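Local atomic coordinates of lipoate-protein ligase, putative (Streptococcus pneumoniae, PDB entry 1VQZ), a protein that is a putative lipoate-protein ligase, with a catalytic domain of the LplA/LplB type and a C-terminal domain of the bacterial ligases. Residues G145-Y150 and D290-E295. Residues are numbered along the deposited sequence; the frame is centred on the assembly and turned at random.
With EDO (1,2-ethanediol), chain P.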
# COMPACT_ATOMS: atom_id res chain seq x y z
N GLY A 145 0.88 10.49 -0.72
CA GLY A 145 1.39 9.48 0.19
C GLY A 145 1.83 8.23 -0.55
O GLY A 145 1.02 7.60 -1.26
N ASN A 146 3.12 7.92 -0.35
CA ASN A 146 3.87 6.85 -1.00
C ASN A 146 4.01 5.59 -0.14
O ASN A 146 4.11 5.67 1.08
CB ASN A 146 5.29 7.38 -1.24
CG ASN A 146 6.13 6.45 -2.13
OD1 ASN A 146 5.72 6.11 -3.22
ND2 ASN A 146 7.34 6.11 -1.67
N ALA A 147 4.06 4.45 -0.81
CA ALA A 147 4.40 3.18 -0.18
C ALA A 147 5.27 2.34 -1.11
O ALA A 147 5.10 2.34 -2.31
CB ALA A 147 3.14 2.43 0.21
N GLN A 148 6.17 1.59 -0.52
CA GLN A 148 7.12 0.77 -1.23
C GLN A 148 6.80 -0.72 -1.01
O GLN A 148 6.40 -1.15 0.10
CB GLN A 148 8.51 1.14 -0.72
CG GLN A 148 9.66 0.47 -1.46
CD GLN A 148 11.05 0.91 -0.96
OE1 GLN A 148 11.24 2.05 -0.50
NE2 GLN A 148 12.01 0.00 -1.06
N ALA A 149 6.97 -1.49 -2.07
CA ALA A 149 6.95 -2.96 -2.01
C ALA A 149 8.21 -3.48 -2.70
O ALA A 149 8.71 -2.88 -3.62
CB ALA A 149 5.69 -3.54 -2.69
N TYR A 150 8.70 -4.62 -2.23
CA TYR A 150 9.94 -5.17 -2.75
C TYR A 150 9.77 -6.64 -2.93
O TYR A 150 9.42 -7.34 -1.99
CB TYR A 150 11.09 -4.93 -1.78
CG TYR A 150 12.36 -5.59 -2.20
CD1 TYR A 150 13.17 -5.02 -3.16
CD2 TYR A 150 12.75 -6.83 -1.67
CE1 TYR A 150 14.36 -5.60 -3.57
CE2 TYR A 150 13.97 -7.43 -2.07
CZ TYR A 150 14.76 -6.80 -3.04
OH TYR A 150 15.95 -7.33 -3.47
N ASP A 290 -2.15 -3.23 10.55
CA ASP A 290 -1.97 -2.07 9.66
C ASP A 290 -0.57 -1.46 9.77
O ASP A 290 -0.35 -0.35 9.28
CB ASP A 290 -3.05 -1.00 9.89
CG ASP A 290 -3.12 -0.50 11.35
OD1 ASP A 290 -2.22 -0.74 12.15
OD2 ASP A 290 -4.13 0.12 11.71
N PHE A 291 0.34 -2.18 10.41
CA PHE A 291 1.78 -1.88 10.36
C PHE A 291 2.24 -1.86 8.89
O PHE A 291 1.62 -2.41 7.99
CB PHE A 291 2.59 -2.95 11.12
CG PHE A 291 2.34 -4.37 10.66
CD1 PHE A 291 3.07 -4.92 9.61
CD2 PHE A 291 1.37 -5.13 11.27
CE1 PHE A 291 2.84 -6.22 9.16
CE2 PHE A 291 1.15 -6.47 10.84
CZ PHE A 291 1.86 -6.98 9.76
N PHE A 292 3.33 -1.16 8.65
CA PHE A 292 3.91 -1.13 7.33
C PHE A 292 5.25 -1.80 7.34
O PHE A 292 6.07 -1.51 8.17
CB PHE A 292 4.10 0.30 6.84
CG PHE A 292 4.80 0.34 5.54
CD1 PHE A 292 4.08 0.07 4.37
CD2 PHE A 292 6.18 0.51 5.48
CE1 PHE A 292 4.73 0.03 3.15
CE2 PHE A 292 6.84 0.48 4.24
CZ PHE A 292 6.10 0.22 3.09
N GLY A 293 5.48 -2.66 6.34
CA GLY A 293 6.77 -3.22 6.06
C GLY A 293 6.87 -3.33 4.56
O GLY A 293 5.87 -3.58 3.84
N ILE A 294 8.08 -3.15 4.07
CA ILE A 294 8.34 -3.20 2.61
C ILE A 294 8.15 -4.60 2.03
O ILE A 294 7.78 -4.76 0.88
CB ILE A 294 9.77 -2.70 2.27
CG1 ILE A 294 9.90 -1.21 2.50
CG2 ILE A 294 10.10 -2.96 0.82
CD1 ILE A 294 11.35 -0.78 2.67
N GLU A 295 8.44 -5.61 2.85
CA GLU A 295 8.29 -7.04 2.53
C GLU A 295 7.23 -7.68 3.38
O GLU A 295 7.01 -7.27 4.50
CB GLU A 295 9.59 -7.83 2.75
CG GLU A 295 10.72 -7.28 1.97
CD GLU A 295 11.90 -8.23 1.84
OE1 GLU A 295 11.73 -9.32 1.28
OE2 GLU A 295 12.99 -7.84 2.24
C1 EDO P . 6.22 3.63 2.44
O1 EDO P . 7.52 3.02 2.27
C2 EDO P . 5.78 4.11 3.83
O2 EDO P . 4.33 3.99 3.88
O HOH W 1 4.70 -2.83 1.39
O HOH W 2 6.69 -6.63 -1.11
O HOH W 3 10.07 -9.55 -0.69
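Ile294 packs closely against strand 141-151, its CG2 lying 3.4 Å from Tyr150 CB. With CG1 beside the backbone N (chi1 -70°), CG2 lies anti to that N and meets the strand, while CD1 reaches the amide end of the extended Gln148 side chain, 3.9 Å from NE2; the two side chains meet at a slant. The same residue supplies the direct backbone link: Tyr150 N donates to Ile294 O over 3.2 Å in a bent bond (136° at the hydrogen), and Ala149 CA brings a CA-H...O contact to the same oxygen. Alongside, the Glu295 side chain runs in the same direction as the Tyr150 ring, with OE1 at the ring edge and in its plane and the carboxylate turned 70° from it. Arg325 holds Glu295 by a salt bridge and also makes a cation-pi contact with Tyr150, whose hydroxyl binds Glu102.

Against this close side-chain packing stands a hydrated side, where three waters bridge the segments. One donates to Gln148 O and Gly293 O, a second to Tyr150 O and Ile294 O, which thus takes both a water and the direct bond, and a third to Tyr150 O and the side-chain oxygen Glu295 OE1. Phe292 makes an edge contact, its CZ 3.3 Å from Gln148 O, and Ala147 CB stands 4.1 Å from Phe292 CE1. A 1,2-ethanediol, probably from the crystallisation liquor, lies over one face of this ring with C2 above its centre.

The partly hydrated contact thus joins the large mixed sheet of the LplA/LplB-type catalytic domain to the loop between strand 281-289 and helix 298-304, consistent with the interface between the two domains of this family.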